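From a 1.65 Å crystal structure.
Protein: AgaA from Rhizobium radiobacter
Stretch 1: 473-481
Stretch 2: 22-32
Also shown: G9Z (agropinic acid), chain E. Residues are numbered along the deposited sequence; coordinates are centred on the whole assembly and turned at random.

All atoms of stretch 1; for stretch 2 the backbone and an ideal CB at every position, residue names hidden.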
# COMPACT_ATOMS: atom_id res chain seq x y z
N THR A 473 4.64 2.83 -6.23
CA THR A 473 5.91 3.03 -5.51
C THR A 473 6.14 2.05 -4.35
O THR A 473 7.28 1.59 -4.17
CB THR A 473 6.10 4.49 -5.07
OG1 THR A 473 7.39 4.64 -4.44
CG2 THR A 473 5.00 4.98 -4.11
N PHE A 474 5.09 1.68 -3.60
CA PHE A 474 5.28 0.75 -2.47
C PHE A 474 5.62 -0.70 -2.90
O PHE A 474 5.97 -1.53 -2.05
CB PHE A 474 4.09 0.76 -1.51
CG PHE A 474 3.83 2.05 -0.76
CD1 PHE A 474 4.80 3.05 -0.67
CD2 PHE A 474 2.62 2.24 -0.08
CE1 PHE A 474 4.57 4.22 0.07
CE2 PHE A 474 2.38 3.43 0.63
CZ PHE A 474 3.35 4.41 0.70
N GLN A 475 5.48 -0.99 -4.22
CA GLN A 475 5.80 -2.31 -4.78
C GLN A 475 7.18 -2.31 -5.45
O GLN A 475 7.54 -3.30 -6.10
CB GLN A 475 4.74 -2.76 -5.79
CG GLN A 475 3.37 -2.94 -5.14
CD GLN A 475 2.42 -3.65 -6.07
OE1 GLN A 475 2.83 -4.26 -7.04
NE2 GLN A 475 1.12 -3.56 -5.77
N SER A 476 7.95 -1.23 -5.29
CA SER A 476 9.27 -1.09 -5.94
C SER A 476 10.24 -2.23 -5.62
O SER A 476 11.15 -2.50 -6.43
CB SER A 476 9.92 0.25 -5.60
OG SER A 476 9.14 1.33 -6.09
N GLY A 477 10.03 -2.91 -4.48
CA GLY A 477 10.86 -4.07 -4.12
C GLY A 477 10.84 -5.17 -5.17
O GLY A 477 11.79 -5.95 -5.28
N LEU A 478 9.78 -5.20 -6.03
CA LEU A 478 9.75 -6.16 -7.15
C LEU A 478 10.96 -5.97 -8.07
O LEU A 478 11.48 -6.95 -8.63
CB LEU A 478 8.50 -5.92 -8.00
CG LEU A 478 7.22 -6.57 -7.49
CD1 LEU A 478 5.97 -5.95 -8.18
CD2 LEU A 478 7.25 -8.08 -7.74
N SER A 479 11.41 -4.72 -8.26
CA SER A 479 12.50 -4.41 -9.19
C SER A 479 13.88 -4.94 -8.72
O SER A 479 14.86 -4.85 -9.48
CB SER A 479 12.55 -2.91 -9.49
OG SER A 479 13.13 -2.19 -8.42
N ILE A 480 13.97 -5.50 -7.48
CA ILE A 480 15.26 -6.05 -7.00
C ILE A 480 15.76 -7.19 -7.91
O ILE A 480 16.95 -7.46 -7.96
CB ILE A 480 15.17 -6.49 -5.50
CG1 ILE A 480 16.60 -6.61 -4.82
CG2 ILE A 480 14.34 -7.77 -5.31
CD1 ILE A 480 17.26 -5.22 -4.51
N GLU A 481 14.84 -7.86 -8.64
CA GLU A 481 15.27 -8.95 -9.53
C GLU A 481 16.08 -8.44 -10.73
O GLU A 481 16.70 -9.25 -11.43
CB GLU A 481 14.08 -9.78 -10.00
CG GLU A 481 13.13 -9.07 -10.96
CD GLU A 481 12.04 -9.97 -11.52
OE1 GLU A 481 12.06 -11.18 -11.21
OE2 GLU A 481 11.18 -9.47 -12.27
N UNK A 22 2.83 -3.04 5.98
CA UNK A 22 3.44 -1.78 5.56
C UNK A 22 4.49 -2.03 4.49
O UNK A 22 4.74 -3.18 4.10
CB UNK A 22 4.06 -1.06 6.75
N UNK A 23 5.11 -0.96 4.00
CA UNK A 23 6.07 -1.03 2.88
C UNK A 23 7.30 -1.89 3.20
O UNK A 23 7.81 -2.57 2.30
CB UNK A 23 6.53 0.38 2.50
N UNK A 24 7.76 -1.88 4.47
CA UNK A 24 8.97 -2.66 4.81
C UNK A 24 8.75 -4.17 4.57
O UNK A 24 9.53 -4.79 3.84
CB UNK A 24 9.36 -2.42 6.27
N UNK A 25 7.66 -4.71 5.14
CA UNK A 25 7.31 -6.12 4.96
C UNK A 25 7.06 -6.44 3.49
O UNK A 25 7.53 -7.45 2.99
CB UNK A 25 6.07 -6.47 5.79
N UNK A 26 6.34 -5.54 2.77
CA UNK A 26 6.07 -5.75 1.35
C UNK A 26 7.36 -5.85 0.53
O UNK A 26 7.45 -6.71 -0.35
CB UNK A 26 5.20 -4.61 0.81
N UNK A 27 8.35 -4.97 0.81
CA UNK A 27 9.62 -4.95 0.05
C UNK A 27 10.33 -6.32 0.16
O UNK A 27 10.80 -6.82 -0.85
CB UNK A 27 10.53 -3.84 0.56
N UNK A 28 10.34 -6.93 1.37
CA UNK A 28 10.96 -8.24 1.55
C UNK A 28 10.10 -9.31 0.85
O UNK A 28 10.63 -10.16 0.12
CB UNK A 28 11.13 -8.56 3.04
N UNK A 29 8.78 -9.25 1.03
CA UNK A 29 7.89 -10.25 0.38
C UNK A 29 8.05 -10.25 -1.14
O UNK A 29 8.01 -11.31 -1.75
CB UNK A 29 6.43 -9.97 0.74
N UNK A 30 8.26 -9.07 -1.75
CA UNK A 30 8.37 -8.97 -3.21
C UNK A 30 9.72 -9.47 -3.77
O UNK A 30 9.85 -9.65 -4.98
CB UNK A 30 8.16 -7.51 -3.63
N UNK A 31 10.66 -9.78 -2.89
CA UNK A 31 11.91 -10.41 -3.30
C UNK A 31 11.72 -11.93 -3.32
O UNK A 31 12.34 -12.62 -4.12
CB UNK A 31 13.05 -10.01 -2.36
N UNK A 32 10.94 -12.47 -2.37
CA UNK A 32 10.80 -13.91 -2.14
C UNK A 32 9.58 -14.53 -2.80
O UNK A 32 9.54 -15.75 -2.94
CB UNK A 32 10.74 -14.18 -0.64
OAM G9Z E . 4.33 1.30 5.69
CAB G9Z E . 4.27 2.52 5.93
CAC G9Z E . 5.18 3.17 6.80
CB G9Z E . 4.77 4.68 6.79
CA G9Z E . 3.47 4.73 6.00
C G9Z E . 3.54 5.72 4.97
O G9Z E . 4.05 5.42 3.87
N G9Z E . 3.29 3.33 5.50
CAG G9Z E . 2.20 2.91 4.54
CAH G9Z E . 0.88 2.70 5.28
OAP G9Z E . 0.50 3.97 5.81
CAI G9Z E . -0.23 2.16 4.38
OAQ G9Z E . 0.32 1.12 3.52
CAJ G9Z E . -1.39 1.52 5.21
OAR G9Z E . -2.40 1.03 4.31
CAK G9Z E . -2.03 2.40 6.30
OAT G9Z E . -2.86 1.59 7.15
CAL G9Z E . -2.80 3.60 5.73
OAS G9Z E . -3.25 4.46 6.80
OXT G9Z E . 3.10 6.88 5.24

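Position 22 comes just before the helix, with phi near 132°, a value that by itself favours glycine. An ideal CB would sit 2.6 Å from OAM of agropinic acid, a clash, so ligand and backbone agree; the residue is Gly22, at the N-cap.

Position 23 opens the helix and points its CB toward stretch 1, 4.5 Å from Phe474 CD1. A small or beta-branched residue would suit the space over the ring. It is Thr23, whose OG1 lies over one face of the ring, 3.4 Å from Phe474 CG. Its backbone N donates to agropinic acid OAM at 2.9 Å, while Phe474 CZ approaches the ligand's O atom at 3.4 Å, so both stretches touch the ligand.

Positions 24 and 25 are out of reach of stretch 1, which sets no rule for them; they hold Ser24 and Gly25.

At 26 the CB points toward stretch 1, with Phe474 O 4.3 Å away. No acidic group waits here, so an aliphatic or a long side chain would serve equally. Arg26 extends past the phenylalanine, its NH1 4.4 Å from Phe474 CB, and its guanidinium finds hydrogen bonds elsewhere in the structure.

Position 27 faces sideways beside the closest CA pair of the three in register, 4.4 Å to Gly477. The glycine permits this approach: a CB on Gly477 would stand 2.9 Å from the backbone O of 27. Small residues fit, and a hydroxyl could also use the polar backbone nearby. Thr27 does both, with CG2 4.1 Å from Gly477 CA and OG1 donating to Thr23 O at 2.8 Å. One water donates to Thr27 OG1 (2.9 Å) and Phe474 O (2.7 Å) and accepts from Gly477 N (2.8 Å); another donates to Thr27 O and Gly477 O, each at 2.8 Å. Water thus links backbones that share no direct hydrogen bond.

Position 28 points away and 29 is out of reach, leaving Val28 and Lys29 free of this contact.

Position 30 aims its CB at the chain, 3.7 Å from Leu478 N and 3.9 Å from Gly477 C, with the Leu478 side chain nearby. Leucine, methionine or isoleucine would be reasonable. Leu30 has the largest covered area of either stretch: CD1 reaches Gln475 CA at 3.6 Å, and CD2 packs on Leu478 CD2 at 3.8 Å.

At 31 the CB points sideways, 3.9 Å from Ile480 CG2, favouring something small and apolar. Ala31 meets that methyl, CB to Ile480 CG2, at 4.0 Å.

Position 32, out of reach, is Ile32.

Stretch 2, residues 22-32: GTSGRTVKLAI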
# COMPACT_ATOMS: atom_id res chain seq x y z
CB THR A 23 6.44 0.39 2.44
OG1 THR A 23 5.21 1.08 2.20
CG2 THR A 23 7.31 0.44 1.19
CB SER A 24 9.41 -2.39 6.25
OG SER A 24 9.76 -1.02 6.39
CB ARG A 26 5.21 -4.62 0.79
CG ARG A 26 3.78 -4.75 1.25
CD ARG A 26 2.97 -3.57 0.80
NE ARG A 26 1.64 -4.02 0.41
CZ ARG A 26 0.69 -3.23 -0.08
NH1 ARG A 26 0.89 -1.92 -0.17
NH2 ARG A 26 -0.46 -3.74 -0.48
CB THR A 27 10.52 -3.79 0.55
OG1 THR A 27 9.79 -2.56 0.38
CG2 THR A 27 11.88 -3.73 -0.18
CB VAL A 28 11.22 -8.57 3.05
CG1 VAL A 28 11.85 -9.96 3.19
CG2 VAL A 28 12.11 -7.50 3.70
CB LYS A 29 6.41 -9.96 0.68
CG LYS A 29 6.02 -10.40 2.09
CD LYS A 29 4.50 -10.48 2.32
CE LYS A 29 3.80 -9.14 2.10
NZ LYS A 29 2.39 -9.16 2.62
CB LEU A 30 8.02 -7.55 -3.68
CG LEU A 30 6.56 -7.17 -3.42
CD1 LEU A 30 6.36 -5.69 -3.59
CD2 LEU A 30 5.57 -8.00 -4.28
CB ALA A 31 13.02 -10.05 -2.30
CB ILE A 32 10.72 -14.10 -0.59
CG1 ILE A 32 12.07 -13.73 0.08
CG2 ILE A 32 10.23 -15.51 -0.15
CD1 ILE A 32 11.82 -13.42 1.66
O HOH W 1 12.85 -6.17 -2.65
O HOH W 2 8.41 -2.74 -2.15
O HOH W 3 11.64 -9.25 -7.09
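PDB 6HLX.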